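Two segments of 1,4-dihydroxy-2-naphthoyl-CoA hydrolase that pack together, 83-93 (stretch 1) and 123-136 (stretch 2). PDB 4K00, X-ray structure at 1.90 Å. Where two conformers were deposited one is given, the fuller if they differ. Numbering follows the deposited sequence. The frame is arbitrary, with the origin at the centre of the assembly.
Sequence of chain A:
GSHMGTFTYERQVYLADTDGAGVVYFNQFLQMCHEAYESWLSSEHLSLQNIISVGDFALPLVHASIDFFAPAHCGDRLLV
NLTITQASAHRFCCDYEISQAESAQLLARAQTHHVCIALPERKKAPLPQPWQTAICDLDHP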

ATOM      1  N   THR A  83     -10.538  -8.035  20.129  1.00 18.83           N
ATOM      2  CA  THR A  83     -10.399  -9.047  21.169  1.00 20.95           C
ATOM      3  C   THR A  83      -9.435 -10.153  20.751  1.00 20.31           C
ATOM      4  O   THR A  83      -9.493 -10.635  19.612  1.00 19.52           O
ATOM      5  N   ILE A  84      -8.529 -10.541  21.657  1.00 22.35           N
ATOM      6  CA  ILE A  84      -7.558 -11.606  21.367  1.00 22.67           C
ATOM      7  C   ILE A  84      -7.762 -12.804  22.280  1.00 22.52           C
ATOM      8  O   ILE A  84      -7.946 -12.658  23.495  1.00 22.62           O
ATOM      9  N   THR A  85      -7.704 -13.990  21.681  1.00 23.56           N
ATOM     10  CA  THR A  85      -8.027 -15.257  22.333  1.00 26.14           C
ATOM     11  C   THR A  85      -6.903 -16.237  21.972  1.00 25.11           C
ATOM     12  O   THR A  85      -6.398 -16.210  20.849  1.00 25.15           O
ATOM     13  N   GLN A  86      -6.501 -17.087  22.905  1.00 24.88           N
ATOM     14  CA  GLN A  86      -5.565 -18.156  22.584  1.00 24.32           C
ATOM     15  C   GLN A  86      -6.332 -19.406  22.191  1.00 24.03           C
ATOM     16  O   GLN A  86      -7.093 -19.937  22.981  1.00 24.80           O
ATOM     17  N   ALA A  87      -6.108 -19.890  20.976  1.00 21.31           N
ATOM     18  CA  ALA A  87      -6.852 -21.047  20.474  1.00 21.80           C
ATOM     19  C   ALA A  87      -6.116 -22.383  20.717  1.00 23.20           C
ATOM     20  O   ALA A  87      -6.738 -23.443  20.790  1.00 25.04           O
ATOM     21  N   SER A  88      -4.795 -22.327  20.862  1.00 21.97           N
ATOM     22  CA  SER A  88      -3.989 -23.528  21.070  1.00 24.56           C
ATOM     23  C   SER A  88      -2.655 -23.116  21.659  1.00 23.50           C
ATOM     24  O   SER A  88      -2.437 -21.939  21.909  1.00 23.71           O
ATOM     25  N   ALA A  89      -1.771 -24.076  21.895  1.00 24.57           N
ATOM     26  CA  ALA A  89      -0.447 -23.766  22.422  1.00 25.46           C
ATOM     27  C   ALA A  89       0.266 -22.808  21.472  1.00 24.03           C
ATOM     28  O   ALA A  89       1.105 -22.018  21.892  1.00 24.91           O
ATOM     29  N   HIS A  90      -0.065 -22.884  20.190  1.00 24.13           N
ATOM     30  CA  HIS A  90       0.767 -22.265  19.174  1.00 25.82           C
ATOM     31  C   HIS A  90       0.008 -21.232  18.352  1.00 23.47           C
ATOM     32  O   HIS A  90       0.584 -20.612  17.473  1.00 25.68           O
ATOM     33  N   ARG A  91      -1.276 -21.040  18.649  1.00 22.67           N
ATOM     34  CA  ARG A  91      -2.154 -20.222  17.815  1.00 22.76           C
ATOM     35  C   ARG A  91      -2.981 -19.250  18.668  1.00 21.96           C
ATOM     36  O   ARG A  91      -3.513 -19.619  19.715  1.00 19.93           O
ATOM     37  N   PHE A  92      -3.101 -18.018  18.201  1.00 20.73           N
ATOM     38  CA  PHE A  92      -4.083 -17.103  18.751  1.00 20.73           C
ATOM     39  C   PHE A  92      -4.946 -16.466  17.677  1.00 19.54           C
ATOM     40  O   PHE A  92      -4.589 -16.454  16.482  1.00 18.46           O
ATOM     41  N   CYS A  93      -6.070 -15.904  18.107  0.50 18.45           N
ATOM     42  CA  CYS A  93      -7.091 -15.414  17.189  0.50 17.98           C
ATOM     43  C   CYS A  93      -7.556 -14.024  17.590  0.50 18.24           C
ATOM     44  O   CYS A  93      -8.032 -13.827  18.711  0.50 16.68           O
ATOM     45  N   LYS A 123       8.087 -25.381  11.963  1.00 41.33           N
ATOM     46  CA  LYS A 123       7.227 -26.264  12.754  1.00 42.28           C
ATOM     47  C   LYS A 123       6.574 -25.502  13.908  1.00 38.18           C
ATOM     48  O   LYS A 123       7.197 -24.622  14.500  1.00 32.58           O
ATOM     49  N   LYS A 124       5.325 -25.851  14.220  1.00 34.06           N
ATOM     50  CA  LYS A 124       4.561 -25.148  15.249  1.00 37.22           C
ATOM     51  C   LYS A 124       5.340 -25.141  16.554  1.00 31.94           C
ATOM     52  O   LYS A 124       5.946 -26.140  16.924  1.00 28.55           O
ATOM     53  N   ALA A 125       5.329 -23.999  17.235  1.00 29.24           N
ATOM     54  CA  ALA A 125       5.951 -23.872  18.546  1.00 27.97           C
ATOM     55  C   ALA A 125       5.012 -23.133  19.494  1.00 27.74           C
ATOM     56  O   ALA A 125       4.135 -22.389  19.047  1.00 25.02           O
ATOM     57  N   PRO A 126       5.197 -23.328  20.812  1.00 29.20           N
ATOM     58  CA  PRO A 126       4.377 -22.609  21.790  1.00 27.25           C
ATOM     59  C   PRO A 126       4.573 -21.112  21.655  1.00 25.87           C
ATOM     60  O   PRO A 126       5.688 -20.659  21.404  1.00 23.61           O
ATOM     61  N   LEU A 127       3.492 -20.355  21.798  1.00 24.18           N
ATOM     62  CA  LEU A 127       3.574 -18.905  21.828  1.00 24.87           C
ATOM     63  C   LEU A 127       4.634 -18.472  22.833  1.00 25.28           C
ATOM     64  O   LEU A 127       4.808 -19.107  23.869  1.00 26.54           O
ATOM     65  N   PRO A 128       5.360 -17.393  22.530  1.00 26.81           N
ATOM     66  CA  PRO A 128       6.224 -16.797  23.554  1.00 29.96           C
ATOM     67  C   PRO A 128       5.429 -16.489  24.827  1.00 28.88           C
ATOM     68  O   PRO A 128       4.294 -16.024  24.740  1.00 27.87           O
ATOM     69  N   GLN A 129       5.997 -16.759  25.993  1.00 31.62           N
ATOM     70  CA  GLN A 129       5.229 -16.646  27.234  1.00 34.04           C
ATOM     71  C   GLN A 129       4.714 -15.202  27.437  1.00 32.48           C
ATOM     72  O   GLN A 129       3.568 -15.000  27.845  1.00 29.33           O
ATOM     73  N   PRO A 130       5.549 -14.194  27.138  1.00 33.94           N
ATOM     74  CA  PRO A 130       5.076 -12.822  27.312  1.00 32.86           C
ATOM     75  C   PRO A 130       3.835 -12.532  26.471  1.00 30.81           C
ATOM     76  O   PRO A 130       2.984 -11.726  26.863  1.00 26.68           O
ATOM     77  N   TRP A 131       3.735 -13.184  25.320  1.00 27.48           N
ATOM     78  CA  TRP A 131       2.582 -13.009  24.451  1.00 26.29           C
ATOM     79  C   TRP A 131       1.356 -13.693  25.043  1.00 26.33           C
ATOM     80  O   TRP A 131       0.286 -13.110  25.108  1.00 23.70           O
ATOM     81  N   GLN A 132       1.533 -14.928  25.489  1.00 28.85           N
ATOM     82  CA  GLN A 132       0.496 -15.635  26.229  1.00 28.86           C
ATOM     83  C   GLN A 132       0.002 -14.828  27.418  1.00 28.14           C
ATOM     84  O   GLN A 132      -1.193 -14.722  27.666  1.00 28.46           O
ATOM     85  N   THR A 133       0.941 -14.277  28.173  1.00 27.66           N
ATOM     86  CA  THR A 133       0.612 -13.495  29.344  1.00 27.17           C
ATOM     87  C   THR A 133      -0.256 -12.282  28.978  1.00 26.65           C
ATOM     88  O   THR A 133      -1.276 -12.024  29.623  1.00 24.00           O
ATOM     89  N   ALA A 134       0.142 -11.550  27.938  1.00 23.90           N
ATOM     90  CA  ALA A 134      -0.644 -10.419  27.437  1.00 24.69           C
ATOM     91  C   ALA A 134      -2.053 -10.821  27.006  1.00 24.79           C
ATOM     92  O   ALA A 134      -3.027 -10.112  27.290  1.00 21.77           O
ATOM     93  N   ILE A 135      -2.162 -11.955  26.315  1.00 19.43           N
ATOM     94  CA  ILE A 135      -3.466 -12.417  25.854  1.00 20.30           C
ATOM     95  C   ILE A 135      -4.368 -12.780  27.039  1.00 21.65           C
ATOM     96  O   ILE A 135      -5.562 -12.483  27.021  1.00 25.87           O
ATOM     97  N   CYS A 136      -3.796 -13.415  28.062  1.00 22.09           N
ATOM     98  CA  CYS A 136      -4.533 -13.785  29.288  1.00 25.46           C
ATOM     99  C   CYS A 136      -5.044 -12.547  30.000  1.00 27.63           C
ATOM    100  O   CYS A 136      -6.114 -12.554  30.608  1.00 28.10           O
TER

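Stretch 1 is a hairpin: two strands, 83-86 and 91-93, joined by a turn. Stretch 2 runs past the turn as an extended segment and then folds back over the hairpin as a helix, 129-136. Together they bury 625 Å².

K123 is exposed and makes no contact. K124 points toward stretch 1. Its chi1 is m and its chi2 is t. The chain lays CD over one face of the H90 ring, 3.6 Å from the ring centroid, in a CH-pi contact. K124 CD lies 3.4 Å from H90 NE2. H90 has a p chi1, and H90 N donates to S88 OG at 3.1 Å.

The A125 side chain points away, so its backbone makes the contact. A125 O comes within 3.0 Å of H90 CB. P126 also points away overall, but its CB still touches stretch 1. The carbonyl of A89 serves this part of the chain twice. P126 CA makes a CA-H...O contact with A89 O at 3.3 Å. L127 N donates a hydrogen bond to A89 O at 2.9 Å, with a nearly straight angle of 166°. This bond fastens the turn to the segment just before the helix.

L127 starts out sideways, but its m, t side chain brings its end nearer to stretch 1. CD2 meets the edge of the F92 ring, 3.7 Å from F92 CD2, and lies 3.6 Å from H90 O. L127 CD1 sits 3.9 Å from Q86 NE2. The leucine thus reaches both strands' side chains and the backbone of the turn.

P128 holds the N-cap position, and its side chain points away. Q129 and P130 are exposed and out of reach of stretch 1. W131 is buried and points toward it, with chi1 m. F92 CZ approaches the edge of the indole, 4.2 Å from W131 CZ3.

Q132 is the polar partner on the helix. Its CB points sideways, its chi1 of -130° lies between wells, and its end comes nearer. Q86 has t, t chi1 and chi2, an extended form that carries its amide to the helix. Q86 NE2 gives a weak hydrogen bond to Q132 OE1 at 3.3 Å and a shorter one to S88 O at 2.8 Å within its own stretch. Q86 OE1 packs 3.0 Å from Q132 CG. Water 1 donates to Q86 OE1 at 2.7 Å and to Q132 O at 3.3 Å, bridging the two stretches.

T133 points away, and its OG1 donates to Q129 O at 2.9 Å. A134 is buried but does not touch stretch 1. I135 is buried and points toward the hairpin, with chi1 m and chi2 t. It has 93 Å² covered, the largest share of any residue here. Its CG1 lies 3.8 Å from I84 CG2, and its CD1 lies 3.7 Å from F92 CB. I135 CG2 rests against the strand backbone, 3.7 Å from I84 O and 3.8 Å from Q86 N. I84 and F92 both point toward stretch 2, with chi1 m and p. C136 points away.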

ATOM      1  CB  THR A  83     -11.761  -9.671  21.488  1.00 24.58           C
ATOM      2  OG1 THR A  83     -12.646  -8.646  21.947  1.00 28.44           O
ATOM      3  CG2 THR A  83     -11.629 -10.737  22.551  1.00 30.28           C
ATOM      4  CB  ILE A  84      -6.086 -11.151  21.532  1.00 25.32           C
ATOM      5  CG1 ILE A  84      -5.873  -9.751  20.980  1.00 32.95           C
ATOM      6  CG2 ILE A  84      -5.144 -12.137  20.854  1.00 22.37           C
ATOM      7  CD1 ILE A  84      -5.994  -8.668  22.036  1.00 36.61           C
ATOM      8  CB  THR A  85      -9.355 -15.814  21.755  1.00 32.30           C
ATOM      9  OG1 THR A  85     -10.445 -14.995  22.194  1.00 40.08           O
ATOM     10  CG2 THR A  85      -9.602 -17.257  22.201  1.00 40.34           C
ATOM     11  CB  GLN A  86      -4.659 -18.476  23.774  1.00 26.70           C
ATOM     12  CG  GLN A  86      -3.611 -19.516  23.435  1.00 26.15           C
ATOM     13  CD  GLN A  86      -2.539 -19.662  24.492  1.00 28.65           C
ATOM     14  OE1 GLN A  86      -2.505 -18.927  25.481  1.00 33.04           O
ATOM     15  NE2 GLN A  86      -1.643 -20.613  24.279  1.00 29.77           N
ATOM     16  CB  ALA A  87      -7.136 -20.854  18.992  1.00 21.28           C
ATOM     17  CB  SER A  88      -3.773 -24.281  19.753  1.00 26.67           C
ATOM     18  OG  SER A  88      -2.810 -23.625  18.943  1.00 24.36           O
ATOM     19  CB  ALA A  89       0.378 -25.041  22.607  1.00 27.33           C
ATOM     20  CB  HIS A  90       1.381 -23.327  18.261  1.00 30.30           C
ATOM     21  CG  HIS A  90       0.371 -24.126  17.499  1.00 33.55           C
ATOM     22  ND1 HIS A  90      -0.056 -25.372  17.907  1.00 39.10           N
ATOM     23  CD2 HIS A  90      -0.294 -23.858  16.352  1.00 34.45           C
ATOM     24  CE1 HIS A  90      -0.949 -25.833  17.046  1.00 39.56           C
ATOM     25  NE2 HIS A  90      -1.115 -24.931  16.097  1.00 40.09           N
ATOM     26  CB  ARG A  91      -3.103 -21.112  17.004  1.00 23.03           C
ATOM     27  CG  ARG A  91      -3.971 -20.358  16.011  1.00 25.11           C
ATOM     28  CD  ARG A  91      -4.595 -21.260  14.946  1.00 30.04           C
ATOM     29  NE  ARG A  91      -5.431 -22.308  15.513  1.00 32.46           N
ATOM     30  CZ  ARG A  91      -6.744 -22.197  15.678  1.00 39.95           C
ATOM     31  NH1 ARG A  91      -7.362 -21.078  15.318  1.00 46.78           N
ATOM     32  NH2 ARG A  91      -7.439 -23.197  16.207  1.00 36.76           N
ATOM     33  CB  PHE A  92      -3.444 -16.052  19.663  1.00 19.93           C
ATOM     34  CG  PHE A  92      -2.501 -15.100  18.975  1.00 19.80           C
ATOM     35  CD1 PHE A  92      -2.969 -13.902  18.438  1.00 19.86           C
ATOM     36  CD2 PHE A  92      -1.143 -15.361  18.914  1.00 18.63           C
ATOM     37  CE1 PHE A  92      -2.105 -13.009  17.822  1.00 18.13           C
ATOM     38  CE2 PHE A  92      -0.276 -14.475  18.294  1.00 19.16           C
ATOM     39  CZ  PHE A  92      -0.758 -13.285  17.764  1.00 19.81           C
ATOM     40  CB  CYS A  93      -8.293 -16.351  17.197  0.50 19.36           C
ATOM     41  SG  CYS A  93      -7.888 -18.058  16.784  0.50 18.47           S
ATOM     42  CB  LYS A 123       8.036 -27.435  13.310  1.00 50.78           C
ATOM     43  CG  LYS A 123       8.230 -28.577  12.319  1.00 57.95           C
ATOM     44  CD  LYS A 123       8.235 -29.931  13.015  1.00 68.87           C
ATOM     45  CE  LYS A 123       7.668 -31.030  12.127  1.00 72.62           C
ATOM     46  NZ  LYS A 123       8.710 -31.623  11.247  1.00 76.96           N
ATOM     47  CB  LYS A 124       3.206 -25.818  15.476  1.00 42.10           C
ATOM     48  CG  LYS A 124       2.220 -25.639  14.338  1.00 52.50           C
ATOM     49  CD  LYS A 124       1.185 -26.756  14.334  1.00 67.37           C
ATOM     50  CE  LYS A 124       0.663 -27.021  12.934  1.00 78.36           C
ATOM     51  NZ  LYS A 124       0.489 -25.752  12.174  1.00 79.56           N
ATOM     52  CB  ALA A 125       7.257 -23.115  18.427  1.00 28.71           C
ATOM     53  CB  PRO A 126       4.902 -23.118  23.145  1.00 30.16           C
ATOM     54  CG  PRO A 126       5.583 -24.401  22.838  1.00 31.97           C
ATOM     55  CD  PRO A 126       6.146 -24.241  21.455  1.00 30.39           C
ATOM     56  CB  LEU A 127       2.213 -18.313  22.203  1.00 24.40           C
ATOM     57  CG  LEU A 127       1.047 -18.592  21.247  1.00 26.09           C
ATOM     58  CD1 LEU A 127      -0.232 -17.996  21.812  1.00 23.74           C
ATOM     59  CD2 LEU A 127       1.319 -18.012  19.861  1.00 29.00           C
ATOM     60  CB  PRO A 128       6.708 -15.509  22.888  1.00 29.40           C
ATOM     61  CG  PRO A 128       6.618 -15.777  21.421  1.00 27.19           C
ATOM     62  CD  PRO A 128       5.443 -16.692  21.240  1.00 28.48           C
ATOM     63  CB  GLN A 129       6.038 -17.154  28.441  1.00 38.71           C
ATOM     64  CG  GLN A 129       5.870 -18.653  28.717  1.00 38.17           C
ATOM     65  CD  GLN A 129       6.837 -19.189  29.760  1.00 46.49           C
ATOM     66  OE1 GLN A 129       6.431 -19.680  30.818  1.00 48.84           O
ATOM     67  NE2 GLN A 129       8.126 -19.115  29.459  1.00 44.57           N
ATOM     68  CB  PRO A 130       6.264 -11.979  26.847  1.00 32.29           C
ATOM     69  CG  PRO A 130       7.445 -12.842  27.110  1.00 40.29           C
ATOM     70  CD  PRO A 130       6.987 -14.242  26.822  1.00 38.63           C
ATOM     71  CB  TRP A 131       2.881 -13.556  23.066  1.00 26.83           C
ATOM     72  CG  TRP A 131       3.858 -12.707  22.335  1.00 30.29           C
ATOM     73  CD1 TRP A 131       5.118 -12.355  22.737  1.00 31.74           C
ATOM     74  CD2 TRP A 131       3.646 -12.082  21.081  1.00 26.81           C
ATOM     75  NE1 TRP A 131       5.704 -11.550  21.789  1.00 29.10           N
ATOM     76  CE2 TRP A 131       4.816 -11.366  20.764  1.00 28.12           C
ATOM     77  CE3 TRP A 131       2.576 -12.061  20.182  1.00 27.77           C
ATOM     78  CZ2 TRP A 131       4.940 -10.631  19.596  1.00 28.93           C
ATOM     79  CZ3 TRP A 131       2.707 -11.340  19.030  1.00 28.79           C
ATOM     80  CH2 TRP A 131       3.877 -10.636  18.741  1.00 32.91           C
ATOM     81  CB  GLN A 132       1.075 -16.936  26.741  1.00 32.45           C
ATOM     82  CG  GLN A 132       0.252 -18.151  26.442  1.00 38.67           C
ATOM     83  CD  GLN A 132       1.037 -19.403  26.729  1.00 41.62           C
ATOM     84  OE1 GLN A 132       1.260 -20.218  25.839  1.00 40.77           O
ATOM     85  NE2 GLN A 132       1.502 -19.539  27.968  1.00 44.79           N
ATOM     86  CB  THR A 133       1.901 -13.054  30.068  1.00 29.45           C
ATOM     87  OG1 THR A 133       2.646 -14.218  30.441  1.00 32.69           O
ATOM     88  CG2 THR A 133       1.580 -12.223  31.285  1.00 30.82           C
ATOM     89  CB  ALA A 134       0.072  -9.752  26.277  1.00 23.86           C
ATOM     90  CB  ILE A 135      -3.351 -13.619  24.880  1.00 21.36           C
ATOM     91  CG1 ILE A 135      -2.659 -13.191  23.574  1.00 21.82           C
ATOM     92  CG2 ILE A 135      -4.733 -14.155  24.546  1.00 22.48           C
ATOM     93  CD1 ILE A 135      -2.218 -14.357  22.711  1.00 21.21           C
ATOM     94  CB  CYS A 136      -3.614 -14.510  30.273  1.00 25.17           C
ATOM     95  SG  CYS A 136      -3.158 -16.197  29.834  1.00 26.52           S
TER
HETATM   96  O   HOH W   1      -3.579 -16.711  26.656  1.00 29.33           O